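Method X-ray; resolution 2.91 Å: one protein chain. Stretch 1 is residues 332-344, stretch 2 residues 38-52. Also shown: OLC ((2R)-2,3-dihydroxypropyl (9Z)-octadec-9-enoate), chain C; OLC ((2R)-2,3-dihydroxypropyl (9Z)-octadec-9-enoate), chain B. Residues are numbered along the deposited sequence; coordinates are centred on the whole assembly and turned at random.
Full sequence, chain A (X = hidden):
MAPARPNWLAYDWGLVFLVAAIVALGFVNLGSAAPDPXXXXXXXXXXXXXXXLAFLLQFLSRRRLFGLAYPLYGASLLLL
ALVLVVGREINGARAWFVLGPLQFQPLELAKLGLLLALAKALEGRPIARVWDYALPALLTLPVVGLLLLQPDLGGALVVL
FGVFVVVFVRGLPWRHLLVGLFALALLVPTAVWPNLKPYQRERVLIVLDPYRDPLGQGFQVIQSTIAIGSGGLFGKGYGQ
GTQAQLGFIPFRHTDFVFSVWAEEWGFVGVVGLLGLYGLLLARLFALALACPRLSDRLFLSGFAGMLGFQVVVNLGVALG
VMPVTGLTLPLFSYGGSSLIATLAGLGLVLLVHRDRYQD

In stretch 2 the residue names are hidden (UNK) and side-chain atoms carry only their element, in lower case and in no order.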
ATOM      1  N   PHE A 332      -2.284   8.852  -6.059  1.00 94.96           N
ATOM      2  CA  PHE A 332      -1.934   9.865  -7.049  1.00 85.25           C
ATOM      3  C   PHE A 332      -1.929   9.339  -8.477  1.00101.51           C
ATOM      4  O   PHE A 332      -2.529   9.953  -9.366  1.00111.28           O
ATOM      5  CB  PHE A 332      -0.559  10.464  -6.721  1.00 84.89           C
ATOM      6  CG  PHE A 332      -0.189  11.640  -7.581  1.00108.77           C
ATOM      7  CD1 PHE A 332      -0.706  12.896  -7.310  1.00102.29           C
ATOM      8  CD2 PHE A 332       0.676  11.492  -8.660  1.00108.53           C
ATOM      9  CE1 PHE A 332      -0.375  13.982  -8.097  1.00103.43           C
ATOM     10  CE2 PHE A 332       1.017  12.574  -9.452  1.00 96.44           C
ATOM     11  CZ  PHE A 332       0.490  13.822  -9.171  1.00105.43           C
ATOM     12  N   SER A 333      -1.247   8.228  -8.733  1.00 98.25           N
ATOM     13  CA  SER A 333      -1.162   7.715 -10.090  1.00 98.87           C
ATOM     14  C   SER A 333      -2.488   7.089 -10.515  1.00101.11           C
ATOM     15  O   SER A 333      -3.354   6.776  -9.690  1.00110.54           O
ATOM     16  CB  SER A 333      -0.031   6.692 -10.208  1.00101.64           C
ATOM     17  OG  SER A 333       0.122   6.255 -11.549  1.00123.70           O
ATOM     18  N   TYR A 334      -2.635   6.906 -11.826  1.00 91.15           N
ATOM     19  CA  TYR A 334      -3.866   6.362 -12.386  1.00 91.75           C
ATOM     20  C   TYR A 334      -3.991   4.874 -12.081  1.00 92.05           C
ATOM     21  O   TYR A 334      -3.011   4.127 -12.143  1.00 97.55           O
ATOM     22  CB  TYR A 334      -3.911   6.584 -13.901  1.00104.00           C
ATOM     23  CG  TYR A 334      -5.067   5.876 -14.562  1.00 96.37           C
ATOM     24  CD1 TYR A 334      -6.349   6.410 -14.516  1.00103.54           C
ATOM     25  CD2 TYR A 334      -4.885   4.662 -15.208  1.00 87.66           C
ATOM     26  CE1 TYR A 334      -7.417   5.762 -15.105  1.00 93.54           C
ATOM     27  CE2 TYR A 334      -5.945   4.005 -15.798  1.00 92.96           C
ATOM     28  CZ  TYR A 334      -7.208   4.561 -15.744  1.00 95.18           C
ATOM     29  OH  TYR A 334      -8.268   3.912 -16.334  1.00100.74           O
ATOM     30  N   GLY A 335      -5.213   4.445 -11.761  1.00103.32           N
ATOM     31  CA  GLY A 335      -5.460   3.066 -11.378  1.00102.83           C
ATOM     32  C   GLY A 335      -6.572   2.921 -10.359  1.00 98.82           C
ATOM     33  O   GLY A 335      -6.423   3.327  -9.201  1.00101.30           O
ATOM     34  N   GLY A 336      -7.692   2.330 -10.779  1.00 97.88           N
ATOM     35  CA  GLY A 336      -8.854   2.266  -9.904  1.00109.34           C
ATOM     36  C   GLY A 336      -8.675   1.311  -8.740  1.00 80.26           C
ATOM     37  O   GLY A 336      -9.099   1.599  -7.615  1.00 83.29           O
ATOM     38  N   SER A 337      -8.044   0.165  -8.991  1.00 89.35           N
ATOM     39  CA  SER A 337      -7.827  -0.801  -7.925  1.00 93.37           C
ATOM     40  C   SER A 337      -6.849  -0.272  -6.884  1.00 92.61           C
ATOM     41  O   SER A 337      -7.059  -0.467  -5.685  1.00102.62           O
ATOM     42  CB  SER A 337      -7.311  -2.114  -8.501  1.00102.86           C
ATOM     43  OG  SER A 337      -5.897  -2.176  -8.394  1.00114.01           O
ATOM     44  N   SER A 338      -5.759   0.368  -7.317  1.00 86.50           N
ATOM     45  CA  SER A 338      -4.796   0.889  -6.350  1.00 88.11           C
ATOM     46  C   SER A 338      -5.428   1.966  -5.483  1.00 93.43           C
ATOM     47  O   SER A 338      -5.235   1.985  -4.264  1.00 93.65           O
ATOM     48  CB  SER A 338      -3.561   1.434  -7.060  1.00 99.66           C
ATOM     49  OG  SER A 338      -2.626   1.921  -6.111  1.00 95.68           O
ATOM     50  N   LEU A 339      -6.190   2.871  -6.098  1.00 93.00           N
ATOM     51  CA  LEU A 339      -6.918   3.878  -5.335  1.00 82.41           C
ATOM     52  C   LEU A 339      -7.848   3.235  -4.314  1.00 82.09           C
ATOM     53  O   LEU A 339      -7.815   3.575  -3.124  1.00 86.65           O
ATOM     54  CB  LEU A 339      -7.714   4.761  -6.287  1.00 79.56           C
ATOM     55  CG  LEU A 339      -8.309   5.992  -5.634  1.00 72.86           C
ATOM     56  CD1 LEU A 339      -7.179   6.930  -5.249  1.00 82.54           C
ATOM     57  CD2 LEU A 339      -9.263   6.648  -6.600  1.00 77.36           C
ATOM     58  N   ILE A 340      -8.701   2.311  -4.769  1.00 84.13           N
ATOM     59  CA  ILE A 340      -9.658   1.679  -3.865  1.00 75.51           C
ATOM     60  C   ILE A 340      -8.935   0.957  -2.734  1.00 85.43           C
ATOM     61  O   ILE A 340      -9.318   1.073  -1.566  1.00 96.67           O
ATOM     62  CB  ILE A 340     -10.586   0.732  -4.644  1.00 73.44           C
ATOM     63  CG1 ILE A 340     -11.566   1.540  -5.494  1.00 86.30           C
ATOM     64  CG2 ILE A 340     -11.342  -0.174  -3.690  1.00 66.64           C
ATOM     65  CD1 ILE A 340     -12.461   0.689  -6.367  1.00 96.53           C
ATOM     66  N   ALA A 341      -7.867   0.226  -3.054  1.00 81.09           N
ATOM     67  CA  ALA A 341      -7.166  -0.548  -2.036  1.00 79.21           C
ATOM     68  C   ALA A 341      -6.429   0.355  -1.055  1.00 87.60           C
ATOM     69  O   ALA A 341      -6.381   0.064   0.146  1.00 82.15           O
ATOM     70  CB  ALA A 341      -6.194  -1.519  -2.694  1.00 86.62           C
ATOM     71  N   THR A 342      -5.839   1.449  -1.541  1.00 81.16           N
ATOM     72  CA  THR A 342      -5.186   2.387  -0.636  1.00 88.72           C
ATOM     73  C   THR A 342      -6.202   3.035   0.287  1.00 84.12           C
ATOM     74  O   THR A 342      -5.946   3.207   1.483  1.00 79.90           O
ATOM     75  CB  THR A 342      -4.428   3.460  -1.419  1.00 85.66           C
ATOM     76  OG1 THR A 342      -3.554   2.837  -2.367  1.00 84.93           O
ATOM     77  CG2 THR A 342      -3.599   4.317  -0.470  1.00 86.01           C
ATOM     78  N   LEU A 343      -7.369   3.389  -0.248  1.00 76.20           N
ATOM     79  CA  LEU A 343      -8.416   3.948   0.596  1.00 73.74           C
ATOM     80  C   LEU A 343      -8.895   2.937   1.632  1.00 86.42           C
ATOM     81  O   LEU A 343      -9.130   3.294   2.790  1.00 76.01           O
ATOM     82  CB  LEU A 343      -9.573   4.429  -0.271  1.00 56.91           C
ATOM     83  CG  LEU A 343      -9.195   5.669  -1.061  1.00 71.66           C
ATOM     84  CD1 LEU A 343     -10.440   6.263  -1.666  1.00 87.80           C
ATOM     85  CD2 LEU A 343      -8.483   6.682  -0.174  1.00 49.74           C
ATOM     86  N   ALA A 344      -9.046   1.673   1.240  1.00 89.06           N
ATOM     87  CA  ALA A 344      -9.492   0.658   2.189  1.00 78.04           C
ATOM     88  C   ALA A 344      -8.466   0.448   3.293  1.00 71.67           C
ATOM     89  O   ALA A 344      -8.821   0.360   4.476  1.00 90.78           O
ATOM     90  CB  ALA A 344      -9.769  -0.655   1.460  1.00 97.53           C
ATOM     91  N   UNK A  38     -13.358   9.609 -21.135  1.00141.22           N
ATOM     92  CA  UNK A  38     -13.770   8.322 -20.575  1.00135.27           C
ATOM     93  C   UNK A  38     -12.745   7.741 -19.611  1.00118.19           C
ATOM     94  O   UNK A  38     -13.073   6.811 -18.858  1.00108.10           O
ATOM     95  c   UNK A  38     -14.564   8.027 -22.946  1.00156.03           C
ATOM     96  c   UNK A  38     -15.041   6.240 -21.248  1.00137.96           C
ATOM     97  c   UNK A  38     -14.051   7.309 -21.705  1.00145.32           C
ATOM     98  N   UNK A  39     -11.519   8.253 -19.602  1.00118.12           N
ATOM     99  CA  UNK A  39     -10.496   7.758 -18.693  1.00112.70           C
ATOM    100  C   UNK A  39     -10.530   8.440 -17.330  1.00109.84           C
ATOM    101  O   UNK A  39      -9.924   7.924 -16.389  1.00 99.63           O
ATOM    102  c   UNK A  39      -8.020   6.920 -18.915  1.00 93.55           C
ATOM    103  c   UNK A  39      -8.391   5.507 -19.351  1.00 82.33           C
ATOM    104  c   UNK A  39      -9.105   7.927 -19.318  1.00102.75           C
ATOM    105  c   UNK A  39      -6.660   7.316 -19.480  1.00 94.03           C
ATOM    106  N   UNK A  40     -11.211   9.585 -17.198  1.00125.14           N
ATOM    107  CA  UNK A  40     -11.413  10.217 -15.895  1.00114.24           C
ATOM    108  C   UNK A  40     -12.630   9.680 -15.157  1.00109.80           C
ATOM    109  O   UNK A  40     -12.721   9.849 -13.938  1.00102.99           O
ATOM    110  c   UNK A  40     -10.338  12.577 -16.417  1.00111.26           C
ATOM    111  c   UNK A  40     -10.722  14.034 -16.668  1.00114.07           C
ATOM    112  c   UNK A  40      -9.267  12.491 -15.342  1.00 97.77           C
ATOM    113  c   UNK A  40     -11.565  11.740 -16.042  1.00107.01           C
ATOM    114  N   UNK A  41     -13.568   9.046 -15.868  1.00114.37           N
ATOM    115  CA  UNK A  41     -14.769   8.504 -15.239  1.00 95.52           C
ATOM    116  C   UNK A  41     -14.470   7.233 -14.462  1.00 93.21           C
ATOM    117  O   UNK A  41     -14.981   7.052 -13.352  1.00106.15           O
ATOM    118  c   UNK A  41     -17.496   6.384 -15.822  1.00105.53           C
ATOM    119  c   UNK A  41     -18.731   5.929 -15.378  1.00121.35           C
ATOM    120  c   UNK A  41     -19.367   8.186 -14.862  1.00137.18           C
ATOM    121  c   UNK A  41     -17.172   7.737 -15.786  1.00105.09           C
ATOM    122  c   UNK A  41     -19.663   6.835 -14.897  1.00145.52           C
ATOM    123  o   UNK A  41     -20.892   6.393 -14.450  1.00156.60           O
ATOM    124  c   UNK A  41     -18.130   8.629 -15.312  1.00124.76           C
ATOM    125  c   UNK A  41     -15.832   8.233 -16.301  1.00 97.99           C
ATOM    126  N   UNK A  42     -13.659   6.339 -15.034  1.00100.83           N
ATOM    127  CA  UNK A  42     -13.321   5.099 -14.344  1.00 93.74           C
ATOM    128  C   UNK A  42     -12.681   5.380 -12.993  1.00 94.05           C
ATOM    129  O   UNK A  42     -13.048   4.763 -11.986  1.00104.94           O
ATOM    130  c   UNK A  42     -12.997   3.835 -16.538  1.00110.66           C
ATOM    131  c   UNK A  42     -11.944   3.820 -17.631  1.00121.20           C
ATOM    132  n   UNK A  42     -12.456   3.310 -18.899  1.00102.39           N
ATOM    133  n   UNK A  42     -12.737   1.702 -20.512  1.00104.30           N
ATOM    134  c   UNK A  42     -12.392   4.250 -15.209  1.00105.03           C
ATOM    135  n   UNK A  42     -11.512   1.230 -18.630  1.00 99.99           N
ATOM    136  c   UNK A  42     -12.235   2.080 -19.346  1.00 95.87           C
ATOM    137  N   UNK A  43     -11.749   6.333 -12.939  1.00 90.19           N
ATOM    138  CA  UNK A  43     -11.123   6.623 -11.657  1.00 91.47           C
ATOM    139  C   UNK A  43     -12.030   7.418 -10.732  1.00 91.34           C
ATOM    140  O   UNK A  43     -11.914   7.295  -9.511  1.00 93.73           O
ATOM    141  c   UNK A  43      -7.618   7.882 -10.701  1.00 85.73           C
ATOM    142  c   UNK A  43      -8.967   7.246 -10.584  1.00 89.26           C
ATOM    143  c   UNK A  43      -9.807   7.371 -11.833  1.00 81.36           C
ATOM    144  o   UNK A  43      -7.506   9.067 -10.999  1.00 94.90           O
ATOM    145  n   UNK A  43      -6.573   7.102 -10.455  1.00 89.63           N
ATOM    146  N   UNK A  44     -12.935   8.230 -11.268  1.00 93.03           N
ATOM    147  CA  UNK A  44     -13.900   8.869 -10.383  1.00 89.67           C
ATOM    148  C   UNK A  44     -14.799   7.829  -9.720  1.00101.51           C
ATOM    149  O   UNK A  44     -15.060   7.902  -8.510  1.00114.20           O
ATOM    150  o   UNK A  44     -13.913  11.038 -11.457  1.00 87.61           O
ATOM    151  c   UNK A  44     -14.715   9.906 -11.153  1.00 93.67           C
ATOM    152  N   UNK A  45     -15.255   6.834 -10.487  1.00 81.62           N
ATOM    153  CA  UNK A  45     -16.056   5.761  -9.904  1.00 94.33           C
ATOM    154  C   UNK A  45     -15.224   4.959  -8.912  1.00 95.94           C
ATOM    155  O   UNK A  45     -15.727   4.504  -7.878  1.00 87.89           O
ATOM    156  c   UNK A  45     -16.651   4.867 -11.009  1.00 77.39           C
ATOM    157  c   UNK A  45     -17.322   3.642 -10.400  1.00 81.70           C
ATOM    158  c   UNK A  45     -17.646   5.657 -11.833  1.00 89.51           C
ATOM    159  N   UNK A  46     -13.936   4.775  -9.207  1.00 92.50           N
ATOM    160  CA  UNK A  46     -13.057   4.132  -8.238  1.00 90.83           C
ATOM    161  C   UNK A  46     -12.976   4.932  -6.945  1.00 90.01           C
ATOM    162  O   UNK A  46     -12.985   4.353  -5.859  1.00 92.57           O
ATOM    163  c   UNK A  46     -11.666   3.932  -8.827  1.00 90.86           C
ATOM    164  N   UNK A  47     -12.876   6.260  -7.032  1.00 84.23           N
ATOM    165  CA  UNK A  47     -12.832   7.061  -5.808  1.00 92.27           C
ATOM    166  C   UNK A  47     -14.121   6.911  -5.019  1.00 86.76           C
ATOM    167  O   UNK A  47     -14.094   6.773  -3.791  1.00 77.75           O
ATOM    168  c   UNK A  47     -11.452   9.379  -3.984  1.00 55.23           C
ATOM    169  c   UNK A  47     -12.635   9.531  -4.942  1.00 80.08           C
ATOM    170  c   UNK A  47     -12.579   8.539  -6.124  1.00 92.51           C
ATOM    171  c   UNK A  47     -12.733  10.965  -5.439  1.00 89.48           C
ATOM    172  N   UNK A  48     -15.260   6.958  -5.709  1.00 89.09           N
ATOM    173  CA  UNK A  48     -16.524   6.727  -5.032  1.00 78.52           C
ATOM    174  C   UNK A  48     -16.551   5.391  -4.315  1.00 82.02           C
ATOM    175  O   UNK A  48     -16.881   5.312  -3.130  1.00 98.22           O
ATOM    176  N   UNK A  49     -16.192   4.320  -5.030  1.00 89.46           N
ATOM    177  CA  UNK A  49     -16.110   2.994  -4.423  1.00 85.00           C
ATOM    178  C   UNK A  49     -15.129   2.968  -3.260  1.00 85.89           C
ATOM    179  O   UNK A  49     -15.369   2.294  -2.256  1.00 84.91           O
ATOM    180  c   UNK A  49     -15.696   1.962  -5.465  1.00 83.97           C
ATOM    181  c   UNK A  49     -17.973   1.143  -5.967  1.00 67.04           C
ATOM    182  c   UNK A  49     -16.083   0.728  -7.556  1.00 77.99           C
ATOM    183  c   UNK A  49     -16.694   1.698  -6.572  1.00 77.72           C
ATOM    184  N   UNK A  50     -14.012   3.685  -3.383  1.00 85.37           N
ATOM    185  CA  UNK A  50     -12.998   3.644  -2.346  1.00 80.61           C
ATOM    186  C   UNK A  50     -13.475   4.296  -1.068  1.00 82.44           C
ATOM    187  O   UNK A  50     -13.391   3.706   0.011  1.00 92.05           O
ATOM    188  N   UNK A  51     -13.981   5.525  -1.177  1.00 82.94           N
ATOM    189  CA  UNK A  51     -14.580   6.185  -0.022  1.00 69.22           C
ATOM    190  C   UNK A  51     -15.714   5.352   0.553  1.00 82.77           C
ATOM    191  O   UNK A  51     -15.822   5.200   1.771  1.00 90.67           O
ATOM    192  c   UNK A  51     -12.825   8.608  -0.053  1.00 66.74           C
ATOM    193  c   UNK A  51     -14.609   9.888  -1.259  1.00 75.65           C
ATOM    194  c   UNK A  51     -15.084   7.577  -0.397  1.00 59.99           C
ATOM    195  c   UNK A  51     -14.026   8.512  -0.980  1.00 72.61           C
ATOM    196  N   UNK A  52     -16.562   4.791  -0.310  1.00 77.54           N
ATOM    197  CA  UNK A  52     -17.677   3.994   0.178  1.00 68.96           C
ATOM    198  C   UNK A  52     -17.193   2.777   0.954  1.00 84.52           C
ATOM    199  O   UNK A  52     -17.730   2.459   2.017  1.00 96.67           O
ATOM    200  c   UNK A  52     -20.606   3.353   0.459  1.00 74.29           C
ATOM    201  c   UNK A  52     -19.732   2.673  -0.591  1.00 96.97           C
ATOM    202  c   UNK A  52     -20.527   2.349  -1.833  1.00103.90           C
ATOM    203  c   UNK A  52     -18.558   3.564  -0.986  1.00 84.02           C
TER
HETATM  204  C10 OLC C 402      -9.204  -5.115   1.272  1.00 98.68           C
HETATM  205  C9  OLC C 402      -8.863  -4.295   0.259  1.00 87.79           C
HETATM  206  C8  OLC C 402      -8.576  -4.859  -1.118  1.00 81.75           C
HETATM  207  C24 OLC C 402     -12.726  -0.775 -11.339  1.00100.32           C
HETATM  208  C7  OLC C 402      -9.006  -3.869  -2.181  1.00 92.41           C
HETATM  209  C6  OLC C 402      -9.277  -4.600  -3.480  1.00101.90           C
HETATM  210  C5  OLC C 402      -8.487  -3.989  -4.616  1.00 94.13           C
HETATM  211  C4  OLC C 402      -9.267  -4.128  -5.907  1.00 98.60           C
HETATM  212  C3  OLC C 402     -10.623  -3.466  -5.766  1.00118.53           C
HETATM  213  C2  OLC C 402     -11.151  -3.079  -7.135  1.00112.21           C
HETATM  214  C21 OLC C 402     -12.733  -2.393  -9.441  1.00120.91           C
HETATM  215  C1  OLC C 402     -12.619  -3.428  -7.289  1.00109.51           C
HETATM  216  C22 OLC C 402     -13.488  -1.271 -10.129  1.00120.45           C
HETATM  217  O19 OLC C 402     -13.124  -4.287  -6.590  1.00110.82           O
HETATM  218  O25 OLC C 402     -12.966   0.605 -11.519  1.00 96.18           O
HETATM  219  O23 OLC C 402     -14.755  -1.731 -10.539  1.00127.91           O
HETATM  220  O20 OLC C 402     -13.402  -2.750  -8.245  1.00120.70           O
HETATM  221  C18 OLC B 401     -11.577  14.323  -2.138  1.00 54.94           C
HETATM  222  C10 OLC B 401     -13.331  15.436 -10.954  1.00107.23           C
HETATM  223  C9  OLC B 401     -14.014  16.184 -11.848  1.00109.65           C
HETATM  224  C17 OLC B 401     -10.981  14.830  -3.436  1.00 92.73           C
HETATM  225  C11 OLC B 401     -13.946  15.081  -9.615  1.00105.41           C
HETATM  226  C8  OLC B 401     -13.372  16.525 -13.177  1.00113.57           C
HETATM  227  C24 OLC B 401      -6.856  23.167 -19.020  1.00133.73           C
HETATM  228  C16 OLC B 401     -11.912  14.559  -4.604  1.00 99.21           C
HETATM  229  C12 OLC B 401     -12.990  14.221  -8.816  1.00 92.04           C
HETATM  230  C7  OLC B 401     -12.036  17.194 -12.922  1.00119.15           C
HETATM  231  C15 OLC B 401     -11.297  15.094  -5.884  1.00 96.63           C
HETATM  232  C13 OLC B 401     -13.218  14.420  -7.331  1.00 91.88           C
HETATM  233  C6  OLC B 401     -10.991  16.725 -13.915  1.00101.23           C
HETATM  234  C14 OLC B 401     -12.369  15.574  -6.842  1.00 88.51           C
HETATM  235  C5  OLC B 401      -9.719  17.542 -13.762  1.00104.09           C
HETATM  236  C4  OLC B 401      -9.995  19.014 -14.007  1.00116.75           C
HETATM  237  C3  OLC B 401      -9.320  19.521 -15.270  1.00120.01           C
HETATM  238  C2  OLC B 401      -9.947  18.894 -16.506  1.00128.71           C
HETATM  239  C21 OLC B 401      -8.259  21.126 -18.984  1.00135.23           C
HETATM  240  C1  OLC B 401      -9.772  19.760 -17.744  1.00133.12           C
HETATM  241  C22 OLC B 401      -6.928  21.724 -18.555  1.00134.09           C
HETATM  242  O19 OLC B 401     -10.735  20.359 -18.181  1.00143.25           O
HETATM  243  O25 OLC B 401      -5.658  23.788 -18.605  1.00120.81           O
HETATM  244  O23 OLC B 401      -6.798  21.686 -17.151  1.00137.99           O
HETATM  245  O20 OLC B 401      -8.518  19.867 -18.390  1.00129.46           O

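Position 38 carries three carbons, one bearing the other two, and lies out of reach of stretch 1; this beta-branched set is Val38. Position 39 has four carbons forked at the second, one tip 3.4 Å from Tyr334 OH: Leu39, whose CD1 is also 3.9 Å from Tyr334 CZ. Position 40 has the same forked four carbons but points away from stretch 1, toward the chain B lipid; it is Leu40. At position 41 one carbon leads to a six-carbon ring bearing an oxygen, a tyrosine, Tyr41, on the surface and out of reach.

Position 42 shows three carbons, a nitrogen, then a carbon carrying two nitrogens. This guanidinium identifies Arg42, and its CD lies 3.9 Å from Tyr334 OH.

Position 43 has three carbons, the third carrying one oxygen and one nitrogen. The chain, one carbon longer than asparagine, is Gln43. Its NE2 donates a weak hydrogen bond to Ser333 O (3.3 Å, 136°) and lies 3.4 Å from Tyr334 CA. Gly335 N is equally near NE2, at 3.3 Å, but both are donors and do not bond.

Position 44, one carbon and one oxygen facing away, is Ser44; its OG donates to Leu40 O (3.0 Å) on its own helix. Position 45, a carbon carrying two more, makes no contact: Val45. Position 46 has a single carbon, 3.4 Å from Gly336 CA, and is Ala46. Position 47 has four carbons forked at the second. Its CB lies 3.8 Å from Leu339 CD2 although the side chain points away overall; this is Leu47, with CD1 4.0 Å from Leu343 CD1 and CD2 3.8 Å from C16 of the chain B lipid.

Position 48 has no side chain and touches nothing opposite: Gly48. The forked four carbons at position 49 define Leu49, whose CB meets Ile340 CD1 at 3.6 Å. Position 50 is bare again, Gly50; a CB there would fall 2.6 Å from Leu343 CD1, a clash. Position 51, four carbons forked at the second, is Leu51, with CD2 3.7 Å from Leu343 CD1. Position 52 has the same fork but is out of reach: Leu52.

The helices run nearly parallel, crossing at -19° with axes 8.1 Å apart. Small residues permit this closeness: Gly336 CA and Ala46 CA are 4.9 Å apart, Ile340 CA and Gly50 CA 4.2 Å. Leu339, Ile340 and Leu343 pack around these points, while Gln43 ties the helix to the loop preceding Gly336.

Stretch 2 (38-52) VLLYRQSVALGLGLL
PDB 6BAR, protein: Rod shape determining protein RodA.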